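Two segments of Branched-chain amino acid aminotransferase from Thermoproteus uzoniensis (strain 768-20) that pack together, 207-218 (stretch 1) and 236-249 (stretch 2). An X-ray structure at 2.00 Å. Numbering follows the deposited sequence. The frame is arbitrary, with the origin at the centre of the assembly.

Stretch 1 (207-218) RGVLMTPPLEDG
Stretch 2, residues 236-249: GIPLLEKSITREEL

On the face of Leu210 and Leu239, both side chains have chi1 t, and Leu210 CD2 meets Leu239 CD1 at 3.7 Å and Ile237 CG2 at 4.1 Å; buried Leu210 (chi2 p) thus fills the space between two branched neighbours. The other face carries Met211 and Leu240, both with chi1 m. The long, unbranched Met211 (m, t, p) sets CG 4.5 Å from Leu240 CB and carries CE to 4.2 Å from Lys242 CG, whose side chain is modelled no further than CG. Ile244 (m, t) points toward stretch 1, its CD1 3.7 Å from Pro213 CD and 4.4 Å from Met211 CB. Val209 (t) closes the outer part, with CG1 3.8 Å from Leu240 CD1.

These side chains stand on two parallel strands, 209-212 and 239-241, which lie side by side with axes 4.8 Å apart at closest approach and 22° between their N-to-C directions; the two stretches together bury 850 Å². Leu210 pairs with Leu239 (CA to CA 4.7 Å) and Met211 with Leu240 (CA to CA 4.9 Å). The backbones, extended with phi from -83 to -141° and psi from 129 to 140° through Val209-Thr212, are joined by a parallel ladder. Leu210 uses both polar backbone atoms: its N donates to Pro238 O (3.0 Å), and its O accepts from Leu240 N (2.8 Å). Leu240 O then accepts from Thr212 N (3.0 Å), while Lys242 N to Thr212 O (3.1 Å, 134°) is weak. CA-H...O contacts reinforce the pairing, the shortest from Met211 CA to Leu240 O (3.1 Å). Pro238 accepts from Leu210 through its carbonyl but has no amide hydrogen to give; its CD lies 3.7 Å from Gly208 O, where the next rung would otherwise fall.

Beyond the strands, Pro213 (phi/psi -63/148) and Pro214 (-86/173) keep the chain extended, and Pro214 CD packs 3.4 Å from Lys242 C. The chain then turns through the 3-10 segment 215-217, where Asp217 N donates to Pro214 O (3.0 Å). Asp217 (chi1 m) points toward stretch 2, and its OD2 accepts from Ser243 OG at 2.6 Å; Ser243 is also m, its short side chain bringing the hydroxyl to the carboxylate. A water donates to Asp217 OD2 (2.5 Å) and accepts from Ile244 N (3.0 Å). Another accepts from Leu215 N (2.9 Å) and donates to Glu241 OE2 (2.5 Å), linking the stretches at the solvent-facing edge. Past Ile244, Thr245 (p) caps the helix beginning at Arg246: Thr245 OG1 accepts from Glu248 N (3.2 Å), and Glu248 OE1 accepts from Thr245 N (2.8 Å).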

ATOM      1  N   ARG A 207      27.160   0.036  13.813  1.00 32.72           N
ATOM      2  CA  ARG A 207      27.894   1.116  14.533  1.00 35.62           C
ATOM      3  C   ARG A 207      27.690   1.025  16.057  1.00 29.32           C
ATOM      4  O   ARG A 207      27.354   2.015  16.757  1.00 32.23           O
ATOM      5  CB  ARG A 207      27.399   2.492  14.076  1.00 33.41           C
ATOM      6  CG  ARG A 207      27.351   2.657  12.607  1.00 38.77           C
ATOM      7  CD  ARG A 207      27.240   4.110  12.135  1.00 41.20           C
ATOM      8  NE  ARG A 207      27.046   3.934  10.682  1.00 53.77           N
ATOM      9  CZ  ARG A 207      26.544   4.811   9.824  1.00 45.10           C
ATOM     10  NH1 ARG A 207      26.202   6.011  10.239  1.00 52.28           N
ATOM     11  NH2 ARG A 207      26.380   4.466   8.535  1.00 47.33           N
ATOM     12  N   GLY A 208      27.869  -0.180  16.532  1.00 27.31           N
ATOM     13  CA  GLY A 208      27.927  -0.470  17.955  1.00 30.21           C
ATOM     14  C   GLY A 208      26.600  -0.609  18.583  1.00 27.08           C
ATOM     15  O   GLY A 208      26.505  -0.759  19.793  1.00 29.68           O
ATOM     16  N   VAL A 209      25.551  -0.541  17.782  1.00 23.92           N
ATOM     17  CA  VAL A 209      24.239  -0.607  18.315  1.00 22.35           C
ATOM     18  C   VAL A 209      23.517  -1.782  17.712  1.00 23.32           C
ATOM     19  O   VAL A 209      23.415  -1.943  16.459  1.00 20.81           O
ATOM     20  CB  VAL A 209      23.443   0.645  17.951  1.00 27.98           C
ATOM     21  CG1 VAL A 209      22.055   0.451  18.493  1.00 24.07           C
ATOM     22  CG2 VAL A 209      24.129   1.892  18.530  1.00 28.13           C
ATOM     23  N   LEU A 210      22.928  -2.558  18.618  1.00 21.43           N
ATOM     24  CA  LEU A 210      22.174  -3.713  18.266  1.00 21.56           C
ATOM     25  C   LEU A 210      20.745  -3.190  17.907  1.00 22.68           C
ATOM     26  O   LEU A 210      20.098  -2.346  18.637  1.00 19.60           O
ATOM     27  CB  LEU A 210      22.233  -4.618  19.471  1.00 24.57           C
ATOM     28  CG  LEU A 210      21.805  -6.065  19.549  1.00 28.48           C
ATOM     29  CD1 LEU A 210      22.604  -6.831  18.555  1.00 25.34           C
ATOM     30  CD2 LEU A 210      22.089  -6.521  20.958  1.00 27.23           C
ATOM     31  N   MET A 211      20.271  -3.614  16.751  1.00 22.54           N
ATOM     32  CA  MET A 211      18.924  -3.219  16.282  1.00 24.44           C
ATOM     33  C   MET A 211      18.101  -4.429  15.917  1.00 20.84           C
ATOM     34  O   MET A 211      18.580  -5.357  15.279  1.00 19.47           O
ATOM     35  CB  MET A 211      19.035  -2.310  15.037  1.00 26.05           C
ATOM     36  CG  MET A 211      19.766  -1.048  15.287  1.00 27.28           C
ATOM     37  SD  MET A 211      20.062  -0.248  13.681  1.00 30.27           S
ATOM     38  CE  MET A 211      18.447   0.439  13.321  1.00 30.09           C
ATOM     39  N   THR A 212      16.842  -4.403  16.275  1.00 19.95           N
ATOM     40  CA  THR A 212      15.879  -5.507  15.964  1.00 20.63           C
ATOM     41  C   THR A 212      14.500  -4.951  15.581  1.00 18.41           C
ATOM     42  O   THR A 212      14.120  -3.917  16.106  1.00 18.58           O
ATOM     43  CB  THR A 212      15.771  -6.542  17.086  1.00 22.82           C
ATOM     44  OG1 THR A 212      15.340  -7.825  16.572  1.00 19.41           O
ATOM     45  CG2 THR A 212      14.878  -6.079  18.252  1.00 24.77           C
ATOM     46  N   PRO A 213      13.804  -5.538  14.580  1.00 16.60           N
ATOM     47  CA  PRO A 213      12.582  -4.916  14.214  1.00 17.28           C
ATOM     48  C   PRO A 213      11.639  -4.964  15.402  1.00 20.19           C
ATOM     49  O   PRO A 213      11.592  -5.982  16.135  1.00 19.98           O
ATOM     50  CB  PRO A 213      12.042  -5.808  13.088  1.00 18.68           C
ATOM     51  CG  PRO A 213      13.266  -6.352  12.437  1.00 17.76           C
ATOM     52  CD  PRO A 213      14.170  -6.570  13.631  1.00 15.62           C
ATOM     53  N   PRO A 214      10.816  -3.954  15.478  1.00 17.89           N
ATOM     54  CA  PRO A 214       9.977  -3.824  16.581  1.00 19.60           C
ATOM     55  C   PRO A 214       8.686  -4.589  16.459  1.00 17.45           C
ATOM     56  O   PRO A 214       8.292  -5.085  15.428  1.00 18.20           O
ATOM     57  CB  PRO A 214       9.707  -2.294  16.590  1.00 19.46           C
ATOM     58  CG  PRO A 214       9.676  -1.910  15.135  1.00 17.67           C
ATOM     59  CD  PRO A 214      10.837  -2.743  14.626  1.00 17.89           C
ATOM     60  N   LEU A 215       7.949  -4.609  17.539  1.00 23.56           N
ATOM     61  CA  LEU A 215       6.766  -5.491  17.696  1.00 21.99           C
ATOM     62  C   LEU A 215       5.762  -5.283  16.640  1.00 22.65           C
ATOM     63  O   LEU A 215       5.247  -6.245  16.039  1.00 29.61           O
ATOM     64  CB  LEU A 215       6.143  -5.250  19.065  1.00 24.34           C
ATOM     65  CG  LEU A 215       6.284  -6.298  20.176  1.00 29.66           C
ATOM     66  CD1 LEU A 215       7.669  -6.846  20.307  1.00 28.19           C
ATOM     67  CD2 LEU A 215       5.852  -5.692  21.502  1.00 28.41           C
ATOM     68  N   GLU A 216       5.577  -4.011  16.299  1.00 24.14           N
ATOM     69  CA  GLU A 216       4.543  -3.578  15.414  1.00 23.28           C
ATOM     70  C   GLU A 216       4.777  -3.921  13.960  1.00 23.77           C
ATOM     71  O   GLU A 216       3.894  -3.718  13.153  1.00 22.89           O
ATOM     72  CB  GLU A 216       4.303  -2.072  15.577  1.00 21.58           C
ATOM     73  CG  GLU A 216       5.475  -1.165  15.451  1.00 22.36           C
ATOM     74  CD  GLU A 216       6.143  -0.827  16.818  1.00 24.41           C
ATOM     75  OE1 GLU A 216       6.099  -1.636  17.792  1.00 25.91           O
ATOM     76  OE2 GLU A 216       6.731   0.242  16.934  1.00 32.98           O
ATOM     77  N   ASP A 217       6.017  -4.276  13.611  1.00 26.55           N
ATOM     78  CA  ASP A 217       6.393  -4.449  12.228  1.00 20.86           C
ATOM     79  C   ASP A 217       5.819  -5.742  11.559  1.00 23.89           C
ATOM     80  O   ASP A 217       5.912  -5.889  10.351  1.00 20.44           O
ATOM     81  CB  ASP A 217       7.893  -4.310  11.993  1.00 20.31           C
ATOM     82  CG  ASP A 217       8.342  -2.810  11.674  1.00 25.43           C
ATOM     83  OD1 ASP A 217       7.565  -1.872  11.933  1.00 21.25           O
ATOM     84  OD2 ASP A 217       9.496  -2.619  11.236  1.00 23.25           O
ATOM     85  N   GLY A 218       5.235  -6.664  12.348  1.00 20.10           N
ATOM     86  CA  GLY A 218       4.798  -7.898  11.823  1.00 20.83           C
ATOM     87  C   GLY A 218       5.583  -9.110  12.311  1.00 18.79           C
ATOM     88  O   GLY A 218       5.448 -10.057  11.711  1.00 22.84           O
ATOM     89  N   GLY A 236      25.549  -4.358  28.718  1.00 17.27           N
ATOM     90  CA  GLY A 236      25.811  -2.955  28.289  1.00 18.45           C
ATOM     91  C   GLY A 236      25.786  -2.583  26.813  1.00 20.02           C
ATOM     92  O   GLY A 236      26.195  -1.445  26.390  1.00 17.87           O
ATOM     93  N   ILE A 237      25.212  -3.462  26.047  1.00 22.78           N
ATOM     94  CA  ILE A 237      25.095  -3.221  24.635  1.00 26.28           C
ATOM     95  C   ILE A 237      23.825  -2.383  24.333  1.00 24.50           C
ATOM     96  O   ILE A 237      22.688  -2.792  24.597  1.00 18.17           O
ATOM     97  CB  ILE A 237      25.078  -4.507  23.819  1.00 27.24           C
ATOM     98  CG1 ILE A 237      26.259  -5.390  24.151  1.00 24.60           C
ATOM     99  CG2 ILE A 237      25.171  -4.173  22.330  1.00 29.35           C
ATOM    100  CD1 ILE A 237      26.042  -6.880  23.809  1.00 24.66           C
ATOM    101  N   PRO A 238      24.027  -1.191  23.764  1.00 20.89           N
ATOM    102  CA  PRO A 238      22.906  -0.351  23.414  1.00 20.64           C
ATOM    103  C   PRO A 238      21.984  -1.038  22.376  1.00 22.63           C
ATOM    104  O   PRO A 238      22.476  -1.713  21.497  1.00 17.90           O
ATOM    105  CB  PRO A 238      23.584   0.932  22.869  1.00 23.17           C
ATOM    106  CG  PRO A 238      25.035   0.790  23.127  1.00 21.78           C
ATOM    107  CD  PRO A 238      25.330  -0.651  23.306  1.00 20.95           C
ATOM    108  N   LEU A 239      20.680  -1.027  22.598  1.00 24.54           N
ATOM    109  CA  LEU A 239      19.743  -1.784  21.824  1.00 26.67           C
ATOM    110  C   LEU A 239      18.558  -0.919  21.393  1.00 32.34           C
ATOM    111  O   LEU A 239      18.003  -0.146  22.185  1.00 26.33           O
ATOM    112  CB  LEU A 239      19.219  -2.994  22.588  1.00 30.51           C
ATOM    113  CG  LEU A 239      18.343  -3.880  21.666  1.00 29.36           C
ATOM    114  CD1 LEU A 239      18.706  -5.315  21.805  1.00 30.73           C
ATOM    115  CD2 LEU A 239      16.857  -3.630  21.972  1.00 38.14           C
ATOM    116  N   LEU A 240      18.152  -1.061  20.134  1.00 27.35           N
ATOM    117  CA  LEU A 240      17.042  -0.230  19.636  1.00 27.92           C
ATOM    118  C   LEU A 240      16.138  -1.188  18.892  1.00 27.74           C
ATOM    119  O   LEU A 240      16.653  -1.998  18.068  1.00 22.74           O
ATOM    120  CB  LEU A 240      17.542   0.805  18.669  1.00 25.88           C
ATOM    121  CG  LEU A 240      18.274   1.958  19.284  1.00 30.72           C
ATOM    122  CD1 LEU A 240      19.047   2.691  18.182  1.00 34.11           C
ATOM    123  CD2 LEU A 240      17.344   2.889  20.111  1.00 30.55           C
ATOM    124  N   GLU A 241      14.849  -1.096  19.218  1.00 21.60           N
ATOM    125  CA  GLU A 241      13.814  -1.704  18.490  1.00 25.23           C
ATOM    126  C   GLU A 241      13.301  -0.756  17.501  1.00 26.18           C
ATOM    127  O   GLU A 241      12.469   0.051  17.853  1.00 25.95           O
ATOM    128  CB  GLU A 241      12.723  -2.181  19.396  1.00 23.34           C
ATOM    129  CG  GLU A 241      13.217  -3.292  20.255  1.00 21.03           C
ATOM    130  CD  GLU A 241      12.165  -3.712  21.224  1.00 20.59           C
ATOM    131  OE1 GLU A 241      12.363  -3.456  22.368  1.00 22.60           O
ATOM    132  OE2 GLU A 241      11.113  -4.234  20.846  1.00 24.28           O
ATOM    133  N   LYS A 242      13.813  -0.866  16.262  1.00 23.84           N
ATOM    134  CA  LYS A 242      13.539   0.102  15.191  1.00 22.33           C
ATOM    135  C   LYS A 242      13.407  -0.668  13.841  1.00 21.33           C
ATOM    136  O   LYS A 242      14.094  -1.693  13.592  1.00 22.35           O
ATOM    137  CB  LYS A 242      14.726   1.048  15.256  1.00 20.28           C
ATOM    138  CG  LYS A 242      14.844   2.285  14.435  1.00 22.63           C
ATOM    139  N   SER A 243      12.619  -0.136  12.920  1.00 20.80           N
ATOM    140  CA  SER A 243      12.516  -0.789  11.637  1.00 22.35           C
ATOM    141  C   SER A 243      13.858  -0.876  10.948  1.00 22.71           C
ATOM    142  O   SER A 243      14.702   0.057  11.129  1.00 26.09           O
ATOM    143  CB  SER A 243      11.524  -0.091  10.761  1.00 22.74           C
ATOM    144  OG  SER A 243      10.297  -0.116  11.431  1.00 24.33           O
ATOM    145  N   ILE A 244      14.098  -2.024  10.303  1.00 19.42           N
ATOM    146  CA  ILE A 244      15.319  -2.277   9.570  1.00 18.25           C
ATOM    147  C   ILE A 244      15.078  -2.275   8.060  1.00 18.95           C
ATOM    148  O   ILE A 244      14.273  -2.990   7.637  1.00 19.45           O
ATOM    149  CB  ILE A 244      15.902  -3.653  10.019  1.00 18.60           C
ATOM    150  CG1 ILE A 244      16.513  -3.450  11.404  1.00 22.26           C
ATOM    151  CG2 ILE A 244      17.047  -4.064   9.103  1.00 19.80           C
ATOM    152  CD1 ILE A 244      16.918  -4.726  12.053  1.00 25.64           C
ATOM    153  N   THR A 245      15.855  -1.543   7.240  1.00 22.27           N
ATOM    154  CA  THR A 245      15.714  -1.724   5.809  1.00 20.02           C
ATOM    155  C   THR A 245      16.694  -2.817   5.276  1.00 19.38           C
ATOM    156  O   THR A 245      17.639  -3.177   5.903  1.00 15.70           O
ATOM    157  CB  THR A 245      16.023  -0.450   5.091  1.00 19.93           C
ATOM    158  OG1 THR A 245      17.352  -0.117   5.410  1.00 19.70           O
ATOM    159  CG2 THR A 245      15.121   0.639   5.578  1.00 24.78           C
ATOM    160  N   ARG A 246      16.434  -3.257   4.072  1.00 17.35           N
ATOM    161  CA  ARG A 246      17.359  -3.997   3.335  1.00 21.29           C
ATOM    162  C   ARG A 246      18.804  -3.374   3.229  1.00 18.17           C
ATOM    163  O   ARG A 246      19.741  -4.055   3.472  1.00 19.24           O
ATOM    164  CB  ARG A 246      16.715  -4.227   2.032  1.00 22.33           C
ATOM    165  CG  ARG A 246      17.503  -4.820   0.891  1.00 25.42           C
ATOM    166  CD  ARG A 246      16.467  -4.763  -0.259  1.00 30.35           C
ATOM    167  NE  ARG A 246      16.779  -5.900  -0.951  1.00 34.24           N
ATOM    168  CZ  ARG A 246      16.000  -6.770  -1.517  1.00 25.03           C
ATOM    169  NH1 ARG A 246      14.711  -6.574  -1.825  1.00 22.01           N
ATOM    170  NH2 ARG A 246      16.725  -7.804  -1.909  1.00 19.52           N
ATOM    171  N   GLU A 247      18.895  -2.102   2.898  1.00 17.98           N
ATOM    172  CA  GLU A 247      20.147  -1.323   2.945  1.00 16.98           C
ATOM    173  C   GLU A 247      20.951  -1.403   4.252  1.00 15.04           C
ATOM    174  O   GLU A 247      22.139  -1.614   4.209  1.00 15.82           O
ATOM    175  CB  GLU A 247      19.939   0.162   2.504  1.00 16.25           C
ATOM    176  CG  GLU A 247      19.215   0.270   1.131  1.00 17.37           C
ATOM    177  CD  GLU A 247      17.797   0.565   1.342  1.00 20.35           C
ATOM    178  OE1 GLU A 247      17.053  -0.396   1.674  1.00 24.18           O
ATOM    179  OE2 GLU A 247      17.479   1.747   1.225  1.00 19.31           O
ATOM    180  N   GLU A 248      20.306  -1.381   5.387  1.00 17.55           N
ATOM    181  CA  GLU A 248      20.947  -1.495   6.708  1.00 15.86           C
ATOM    182  C   GLU A 248      21.376  -2.930   6.907  1.00 17.34           C
ATOM    183  O   GLU A 248      22.350  -3.185   7.598  1.00 17.57           O
ATOM    184  CB  GLU A 248      19.999  -1.081   7.846  1.00 18.03           C
ATOM    185  CG  GLU A 248      19.597   0.368   7.755  1.00 16.92           C
ATOM    186  CD  GLU A 248      18.539   0.728   8.733  1.00 21.80           C
ATOM    187  OE1 GLU A 248      17.579  -0.081   8.891  1.00 26.15           O
ATOM    188  OE2 GLU A 248      18.623   1.881   9.308  1.00 27.60           O
ATOM    189  N   LEU A 249      20.695  -3.873   6.295  1.00 16.58           N
ATOM    190  CA  LEU A 249      21.150  -5.265   6.445  1.00 18.43           C
ATOM    191  C   LEU A 249      22.510  -5.499   5.638  1.00 20.37           C
ATOM    192  O   LEU A 249      23.497  -6.169   6.112  1.00 22.35           O
ATOM    193  CB  LEU A 249      20.122  -6.198   5.855  1.00 20.12           C
ATOM    194  CG  LEU A 249      19.520  -7.351   6.674  1.00 25.16           C
ATOM    195  CD1 LEU A 249      18.921  -8.329   5.670  1.00 25.60           C
ATOM    196  CD2 LEU A 249      20.482  -8.061   7.600  1.00 23.23           C
TER
HETATM  197  O   HOH W   1       8.934  -3.324  19.886  1.00 21.86           O
HETATM  198  O   HOH W   2      11.673  -3.710  10.521  1.00 19.65           O